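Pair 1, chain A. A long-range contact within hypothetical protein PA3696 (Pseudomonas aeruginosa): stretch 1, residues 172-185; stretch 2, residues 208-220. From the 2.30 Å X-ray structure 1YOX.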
# COMPACT_ATOMS: atom_id res chain seq x y z
N GLY A 172 9.38 -13.67 29.10
CA GLY A 172 8.90 -15.03 29.34
C GLY A 172 7.40 -15.18 29.10
O GLY A 172 6.63 -15.42 30.03
N GLU A 173 6.99 -14.98 27.85
CA GLU A 173 5.60 -15.14 27.43
C GLU A 173 5.58 -15.97 26.15
O GLU A 173 6.64 -16.22 25.55
CB GLU A 173 4.93 -13.76 27.24
CG GLU A 173 4.63 -13.03 28.55
CD GLU A 173 4.11 -11.58 28.39
OE1 GLU A 173 2.92 -11.40 28.04
OE2 GLU A 173 4.88 -10.62 28.65
N THR A 174 4.40 -16.45 25.74
CA THR A 174 4.26 -17.09 24.44
C THR A 174 3.42 -16.28 23.45
O THR A 174 2.28 -15.89 23.73
CB THR A 174 3.79 -18.57 24.53
OG1 THR A 174 4.94 -19.43 24.61
CG2 THR A 174 2.96 -18.97 23.31
N LEU A 175 4.01 -16.00 22.29
CA LEU A 175 3.30 -15.31 21.23
C LEU A 175 3.17 -16.24 20.03
O LEU A 175 4.15 -16.82 19.57
CB LEU A 175 3.98 -13.98 20.89
CG LEU A 175 3.23 -12.94 20.03
CD1 LEU A 175 1.83 -12.61 20.55
CD2 LEU A 175 4.04 -11.67 19.87
N ARG A 176 1.94 -16.42 19.57
CA ARG A 176 1.66 -17.13 18.33
C ARG A 176 1.34 -16.11 17.24
O ARG A 176 0.50 -15.21 17.42
CB ARG A 176 0.52 -18.14 18.50
CG ARG A 176 0.95 -19.54 19.06
CD ARG A 176 -0.28 -20.34 19.57
NE ARG A 176 -1.07 -19.53 20.51
CZ ARG A 176 -2.40 -19.59 20.65
NH1 ARG A 176 -3.12 -20.45 19.92
NH2 ARG A 176 -3.01 -18.80 21.53
N VAL A 177 2.03 -16.24 16.12
CA VAL A 177 1.99 -15.27 15.04
C VAL A 177 1.75 -15.98 13.71
O VAL A 177 2.45 -16.96 13.39
CB VAL A 177 3.34 -14.45 15.01
CG1 VAL A 177 3.47 -13.62 13.74
CG2 VAL A 177 3.49 -13.55 16.24
N ASP A 178 0.78 -15.49 12.93
CA ASP A 178 0.71 -15.86 11.50
C ASP A 178 2.10 -15.71 10.87
O ASP A 178 2.74 -14.69 11.01
CB ASP A 178 -0.33 -15.05 10.73
CG ASP A 178 -0.51 -15.54 9.27
OD1 ASP A 178 -0.28 -16.74 8.98
OD2 ASP A 178 -0.90 -14.74 8.41
N THR A 179 2.57 -16.76 10.21
CA THR A 179 3.99 -16.90 9.92
C THR A 179 4.64 -15.75 9.16
O THR A 179 5.70 -15.27 9.55
CB THR A 179 4.30 -18.31 9.36
OG1 THR A 179 4.20 -19.25 10.44
CG2 THR A 179 5.70 -18.39 8.75
N GLY A 180 4.01 -15.26 8.10
CA GLY A 180 4.58 -14.14 7.35
C GLY A 180 4.64 -12.82 8.10
O GLY A 180 5.41 -11.95 7.72
N CYS A 181 3.83 -12.69 9.15
CA CYS A 181 3.76 -11.49 9.99
C CYS A 181 4.99 -11.21 10.85
O CYS A 181 5.10 -10.13 11.44
CB CYS A 181 2.51 -11.53 10.89
SG CYS A 181 1.02 -11.23 9.98
N LEU A 182 5.93 -12.14 10.93
CA LEU A 182 7.17 -11.90 11.66
C LEU A 182 8.19 -11.07 10.87
O LEU A 182 8.78 -11.56 9.91
CB LEU A 182 7.79 -13.22 12.11
CG LEU A 182 8.93 -13.22 13.16
CD1 LEU A 182 8.55 -12.48 14.39
CD2 LEU A 182 9.34 -14.67 13.52
N VAL A 183 8.43 -9.85 11.29
CA VAL A 183 9.47 -9.02 10.72
C VAL A 183 10.87 -9.38 11.22
O VAL A 183 11.72 -9.84 10.44
CB VAL A 183 9.21 -7.51 10.99
CG1 VAL A 183 10.29 -6.63 10.33
CG2 VAL A 183 7.85 -7.13 10.48
N ALA A 184 11.09 -9.14 12.52
CA ALA A 184 12.40 -9.23 13.17
C ALA A 184 12.25 -9.64 14.64
O ALA A 184 11.18 -9.44 15.25
CB ALA A 184 13.13 -7.88 13.08
N PHE A 185 13.32 -10.22 15.21
CA PHE A 185 13.42 -10.49 16.65
C PHE A 185 14.87 -10.60 17.14
O PHE A 185 15.78 -10.98 16.39
CB PHE A 185 12.61 -11.74 17.06
CG PHE A 185 13.05 -13.01 16.38
CD1 PHE A 185 13.99 -13.85 16.97
CD2 PHE A 185 12.51 -13.37 15.15
CE1 PHE A 185 14.40 -15.03 16.34
CE2 PHE A 185 12.92 -14.54 14.52
CZ PHE A 185 13.87 -15.37 15.13
N GLY A 208 -4.57 -22.70 4.20
CA GLY A 208 -3.94 -23.38 5.34
C GLY A 208 -3.25 -22.43 6.30
O GLY A 208 -2.76 -21.37 5.89
N LEU A 209 -3.21 -22.79 7.58
CA LEU A 209 -2.67 -21.87 8.58
C LEU A 209 -1.24 -22.21 9.04
O LEU A 209 -1.02 -23.20 9.73
CB LEU A 209 -3.61 -21.79 9.78
CG LEU A 209 -3.29 -20.75 10.85
CD1 LEU A 209 -3.23 -19.36 10.22
CD2 LEU A 209 -4.34 -20.79 11.93
N LEU A 210 -0.29 -21.38 8.62
CA LEU A 210 1.09 -21.50 9.06
C LEU A 210 1.34 -20.63 10.28
O LEU A 210 1.28 -19.41 10.21
CB LEU A 210 2.05 -21.12 7.93
CG LEU A 210 2.30 -22.16 6.82
CD1 LEU A 210 2.56 -23.58 7.34
CD2 LEU A 210 1.18 -22.16 5.78
N LEU A 211 1.63 -21.28 11.41
CA LEU A 211 1.83 -20.57 12.67
C LEU A 211 3.27 -20.58 13.12
O LEU A 211 3.97 -21.55 12.94
CB LEU A 211 0.98 -21.17 13.77
CG LEU A 211 -0.53 -20.94 13.69
CD1 LEU A 211 -1.17 -21.16 15.08
CD2 LEU A 211 -0.87 -19.55 13.13
N THR A 212 3.70 -19.47 13.71
CA THR A 212 5.03 -19.37 14.32
C THR A 212 4.85 -19.07 15.81
O THR A 212 4.20 -18.08 16.18
CB THR A 212 5.93 -18.31 13.60
OG1 THR A 212 6.25 -18.78 12.28
CG2 THR A 212 7.24 -18.07 14.38
N THR A 213 5.37 -19.98 16.64
CA THR A 213 5.31 -19.81 18.08
C THR A 213 6.62 -19.25 18.58
O THR A 213 7.68 -19.84 18.36
CB THR A 213 5.01 -21.11 18.80
OG1 THR A 213 3.80 -21.66 18.28
CG2 THR A 213 4.84 -20.89 20.31
N LEU A 214 6.51 -18.10 19.24
CA LEU A 214 7.62 -17.41 19.87
C LEU A 214 7.58 -17.57 21.38
O LEU A 214 6.53 -17.41 22.00
CB LEU A 214 7.59 -15.92 19.51
CG LEU A 214 7.81 -15.56 18.04
CD1 LEU A 214 7.85 -14.06 17.86
CD2 LEU A 214 9.07 -16.16 17.52
N LYS A 215 8.73 -17.87 21.99
CA LYS A 215 8.76 -18.01 23.45
C LYS A 215 10.08 -17.55 24.05
O LYS A 215 11.15 -17.97 23.60
CB LYS A 215 8.42 -19.45 23.86
CG LYS A 215 9.46 -20.50 23.44
CD LYS A 215 8.90 -21.94 23.45
CE LYS A 215 8.00 -22.25 22.21
NZ LYS A 215 8.61 -21.90 20.87
N GLY A 216 10.02 -16.69 25.07
CA GLY A 216 11.23 -16.23 25.75
C GLY A 216 11.34 -14.75 26.06
O GLY A 216 10.40 -14.12 26.53
N SER A 217 12.51 -14.20 25.76
CA SER A 217 12.95 -12.89 26.24
C SER A 217 12.39 -11.64 25.56
O SER A 217 11.38 -11.06 26.00
CB SER A 217 14.47 -12.80 26.12
OG SER A 217 14.85 -12.55 24.78
N GLY A 218 13.08 -11.24 24.49
CA GLY A 218 13.24 -9.85 24.13
C GLY A 218 12.18 -9.12 23.36
O GLY A 218 11.05 -8.99 23.81
N THR A 219 12.59 -8.60 22.21
CA THR A 219 11.74 -7.76 21.38
C THR A 219 11.35 -8.52 20.13
O THR A 219 12.15 -9.23 19.54
CB THR A 219 12.47 -6.46 20.98
OG1 THR A 219 13.16 -5.96 22.13
CG2 THR A 219 11.48 -5.40 20.51
N VAL A 220 10.08 -8.40 19.78
CA VAL A 220 9.60 -8.90 18.51
C VAL A 220 9.10 -7.73 17.70
O VAL A 220 8.42 -6.82 18.22
CB VAL A 220 8.41 -9.89 18.65
CG1 VAL A 220 8.12 -10.52 17.30
CG2 VAL A 220 8.71 -10.97 19.67
O HOH W 1 7.38 -16.65 11.27

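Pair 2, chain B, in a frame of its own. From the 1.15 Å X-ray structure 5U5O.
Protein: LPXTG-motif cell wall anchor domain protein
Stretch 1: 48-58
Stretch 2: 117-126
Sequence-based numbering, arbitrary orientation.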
# COMPACT_ATOMS: atom_id res chain seq x y z
N GLY B 48 -3.71 -15.61 -17.48
CA GLY B 48 -3.31 -14.39 -16.82
C GLY B 48 -2.57 -14.69 -15.52
O GLY B 48 -2.85 -15.70 -14.85
N GLN B 49 -1.66 -13.80 -15.15
CA GLN B 49 -0.95 -13.85 -13.87
C GLN B 49 -0.84 -12.46 -13.31
O GLN B 49 -0.67 -11.49 -14.03
CB GLN B 49 0.45 -14.45 -13.99
CG GLN B 49 0.53 -15.76 -14.73
CD GLN B 49 0.56 -15.59 -16.25
OE1 GLN B 49 1.20 -14.67 -16.78
NE2 GLN B 49 -0.14 -16.48 -16.95
N LEU B 50 -0.91 -12.39 -11.98
CA LEU B 50 -0.74 -11.16 -11.23
C LEU B 50 0.59 -11.19 -10.50
O LEU B 50 0.90 -12.16 -9.80
CB LEU B 50 -1.87 -11.03 -10.19
CG LEU B 50 -1.90 -9.72 -9.43
CD1 LEU B 50 -2.27 -8.55 -10.32
CD2 LEU B 50 -2.90 -9.85 -8.27
N TYR B 51 1.37 -10.11 -10.64
CA TYR B 51 2.68 -9.98 -10.02
C TYR B 51 2.83 -8.64 -9.33
O TYR B 51 2.23 -7.65 -9.76
CB TYR B 51 3.77 -10.01 -11.09
CG TYR B 51 3.92 -11.29 -11.85
CD1 TYR B 51 4.63 -12.36 -11.30
CD2 TYR B 51 3.43 -11.42 -13.16
CE1 TYR B 51 4.82 -13.53 -12.01
CE2 TYR B 51 3.61 -12.60 -13.87
CZ TYR B 51 4.30 -13.64 -13.29
OH TYR B 51 4.50 -14.82 -13.95
N GLU B 52 3.65 -8.59 -8.29
CA GLU B 52 4.22 -7.33 -7.84
C GLU B 52 5.24 -6.90 -8.91
O GLU B 52 5.97 -7.74 -9.47
CB GLU B 52 4.83 -7.46 -6.43
CG GLU B 52 5.38 -6.16 -5.86
CD GLU B 52 6.79 -5.84 -6.34
OE1 GLU B 52 7.62 -6.77 -6.45
OE2 GLU B 52 7.07 -4.66 -6.62
N GLN B 53 5.24 -5.61 -9.23
CA GLN B 53 5.93 -5.08 -10.42
C GLN B 53 7.42 -5.39 -10.48
O GLN B 53 7.93 -5.74 -11.54
CB GLN B 53 5.70 -3.58 -10.56
CG GLN B 53 6.23 -2.99 -11.86
CD GLN B 53 6.12 -1.48 -11.90
OE1 GLN B 53 6.39 -0.81 -10.90
NE2 GLN B 53 5.74 -0.94 -13.05
N SER B 54 8.12 -5.25 -9.35
CA SER B 54 9.58 -5.50 -9.33
C SER B 54 10.01 -6.93 -9.69
O SER B 54 11.13 -7.14 -10.15
CB SER B 54 10.20 -5.11 -7.98
OG SER B 54 10.11 -6.16 -7.02
N VAL B 55 9.11 -7.91 -9.49
CA VAL B 55 9.37 -9.31 -9.87
C VAL B 55 8.44 -9.80 -11.00
O VAL B 55 8.23 -11.01 -11.17
CB VAL B 55 9.30 -10.25 -8.64
CG1 VAL B 55 10.42 -9.91 -7.66
CG2 VAL B 55 7.94 -10.21 -7.94
N ALA B 56 7.92 -8.87 -11.79
CA ALA B 56 6.91 -9.21 -12.80
C ALA B 56 7.53 -10.14 -13.84
O ALA B 56 8.59 -9.85 -14.38
CB ALA B 56 6.36 -7.95 -13.46
N GLY B 57 6.87 -11.27 -14.08
CA GLY B 57 7.33 -12.28 -15.03
C GLY B 57 8.19 -13.40 -14.45
O GLY B 57 8.46 -14.38 -15.14
N ASP B 58 8.61 -13.25 -13.19
CA ASP B 58 9.44 -14.26 -12.52
C ASP B 58 8.57 -15.45 -12.12
O ASP B 58 7.67 -15.31 -11.28
CB ASP B 58 10.14 -13.68 -11.28
CG ASP B 58 11.06 -12.50 -11.60
OD1 ASP B 58 11.26 -12.16 -12.79
OD2 ASP B 58 11.60 -11.90 -10.64
N ASP B 117 2.76 2.28 -1.21
CA ASP B 117 2.00 1.65 -2.28
C ASP B 117 2.75 0.44 -2.82
O ASP B 117 3.98 0.48 -2.99
CB ASP B 117 1.79 2.64 -3.44
CG ASP B 117 0.77 3.74 -3.13
OD1 ASP B 117 0.04 3.64 -2.13
OD2 ASP B 117 0.73 4.71 -3.91
N ILE B 118 2.02 -0.64 -3.09
CA ILE B 118 2.59 -1.82 -3.74
C ILE B 118 2.07 -1.82 -5.18
O ILE B 118 0.86 -1.83 -5.40
CB ILE B 118 2.20 -3.13 -3.03
CG1 ILE B 118 2.68 -3.11 -1.58
CG2 ILE B 118 2.79 -4.34 -3.77
CD1 ILE B 118 1.94 -4.08 -0.67
N ALA B 119 2.99 -1.76 -6.14
CA ALA B 119 2.63 -1.79 -7.55
C ALA B 119 2.43 -3.22 -8.03
O ALA B 119 3.32 -4.08 -7.89
CB ALA B 119 3.70 -1.12 -8.41
N LEU B 120 1.26 -3.47 -8.61
CA LEU B 120 0.94 -4.76 -9.23
C LEU B 120 0.74 -4.64 -10.74
O LEU B 120 0.36 -3.59 -11.24
CB LEU B 120 -0.34 -5.33 -8.62
CG LEU B 120 -0.38 -5.39 -7.10
CD1 LEU B 120 -1.71 -5.94 -6.61
CD2 LEU B 120 0.75 -6.25 -6.54
N VAL B 121 0.89 -5.76 -11.43
CA VAL B 121 0.68 -5.78 -12.87
C VAL B 121 0.21 -7.17 -13.31
O VAL B 121 0.67 -8.17 -12.79
CB VAL B 121 1.95 -5.30 -13.63
CG1 VAL B 121 3.11 -6.26 -13.39
CG2 VAL B 121 1.67 -5.07 -15.11
N VAL B 122 -0.69 -7.17 -14.29
CA VAL B 122 -1.23 -8.38 -14.91
C VAL B 122 -0.47 -8.66 -16.22
O VAL B 122 -0.20 -7.73 -17.01
CB VAL B 122 -2.70 -8.17 -15.27
CG1 VAL B 122 -3.25 -9.32 -16.12
CG2 VAL B 122 -3.50 -8.04 -13.98
N TYR B 123 -0.05 -9.91 -16.38
CA TYR B 123 0.54 -10.44 -17.63
C TYR B 123 -0.50 -11.37 -18.23
O TYR B 123 -1.30 -11.99 -17.50
CB TYR B 123 1.79 -11.23 -17.26
CG TYR B 123 3.07 -10.41 -17.10
CD1 TYR B 123 3.05 -9.04 -16.79
CD2 TYR B 123 4.31 -11.01 -17.30
CE1 TYR B 123 4.23 -8.31 -16.67
CE2 TYR B 123 5.49 -10.29 -17.18
CZ TYR B 123 5.44 -8.94 -16.87
OH TYR B 123 6.62 -8.24 -16.76
N GLU B 124 -0.50 -11.49 -19.57
CA GLU B 124 -1.49 -12.33 -20.27
C GLU B 124 -0.82 -13.01 -21.46
O GLU B 124 0.07 -12.43 -22.12
CB GLU B 124 -2.66 -11.50 -20.79
CG GLU B 124 -3.90 -12.31 -21.17
CD GLU B 124 -4.74 -12.70 -19.96
OE1 GLU B 124 -4.54 -12.14 -18.85
OE2 GLU B 124 -5.57 -13.61 -20.11
N GLN B 125 -1.23 -14.24 -21.73
CA GLN B 125 -0.79 -14.94 -22.94
C GLN B 125 -1.99 -15.52 -23.66
O GLN B 125 -3.00 -15.94 -23.03
CB GLN B 125 0.23 -16.03 -22.64
CG GLN B 125 1.42 -15.56 -21.80
CD GLN B 125 1.09 -15.51 -20.30
OE1 GLN B 125 0.47 -16.42 -19.77
NE2 GLN B 125 1.47 -14.42 -19.63
N LEU B 126 -1.84 -15.59 -24.99
CA LEU B 126 -2.86 -16.14 -25.88
C LEU B 126 -2.27 -17.32 -26.64
O LEU B 126 -1.24 -17.15 -27.30
CB LEU B 126 -3.29 -15.05 -26.88
CG LEU B 126 -4.28 -15.44 -27.98
CD1 LEU B 126 -5.64 -15.79 -27.38
CD2 LEU B 126 -4.40 -14.33 -29.02
O HOH W 2 5.72 -2.39 -5.67
O HOH W 3 8.92 -9.83 -17.39

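Pair 1 and pair 2 share an antiparallel two-strand ladder that ends in a short 3-10 segment. The N-to-C directions of the strands make angles of 160° in pair 1 and 157° in pair 2, the axes approach to 4.6 and 4.7 Å, and 14 central residues superpose with an RMSD of 0.6 Å. The register is the same. Leu175(A) and Leu214(A) form a hydrogen-bonded pair, with Leu175(A) N to Leu214(A) O at 2.9 Å and Leu214(A) N to Leu175(A) O at 2.7 Å; they match Gln49(B) and Tyr123(B), where Gln49(B) N to Tyr123(B) O is 3.0 Å and Tyr123(B) N to Gln49(B) O is 2.9 Å. Val177(A) with Thr212(A) likewise matches Tyr51(B) with Val121(B), each pair joined by two backbone hydrogen bonds. As the first strand gives way to the 3-10 segment, one further bond holds its turning backbone to the partner strand: Thr179(A) N donates to Leu210(A) O at 2.9 Å, and Gln53(B) N donates to Ala119(B) O at 2.8 Å.

The side chains fill this frame differently. On the face carrying Leu175(A), Val177(A), Thr212(A) and Leu214(A), pair 1 is largely aliphatic, with Leu175(A) CB 4.3 Å from Leu214(A) CB. After the 3-10 segment the chain returns to this contact through Leu182(A), whose CD1 lies 3.9 Å from Leu214(A) CD1 and 3.5 Å from Val220(A) CG1. In pair 2 the corresponding face carries two aromatic rings. The edge of Tyr51(B) points toward the face of Tyr123(B), with centroids 5.2 Å apart and planes at 66°. Ala56(B), in the loop beyond the 3-10 segment, adds its methyl group, CB lying 3.7 Å from both Val121(B) CG1 and Tyr123(B) CZ.

Polar groups are also placed differently. In pair 1, Thr179(A) OG1 and Thr212(A) OG1 share a hydrogen bond of 2.8 Å, and a water donates to Thr179(A) O at 2.8 Å while lying 2.6 Å from Thr212(A) OG1. The matching Gln53(B) and Val121(B) have no such link; Gln53(B) CA instead packs 4.3 Å from Val121(B) CG1. In pair 2 the direct hydrogen bonds between side chains of the two stretches lie at the other end of the ladder, where the amides of Gln49(B) and Gln125(B) are reciprocally paired: Gln125(B) NE2 donates to Gln49(B) OE1 and Gln49(B) NE2 to Gln125(B) OE1, both at 2.9 Å. Their counterparts are Leu175(A) and Gly216(A), the latter at backbone angles that themselves call for glycine.

On the opposite face, Arg176(A) CG passes 3.6 Å from Thr213(A) OG1, whereas the matching Leu50(B) and Val122(B) make an apolar contact, Leu50(B) CD1 to Val122(B) CG2, of 3.9 Å. Thr174(A) matches Gly48(B), and there the space is used by Glu124(B), whose OE1 comes within 3.3 Å of Gly48(B) CA; a CB on Gly48(B) would clash with that oxygen.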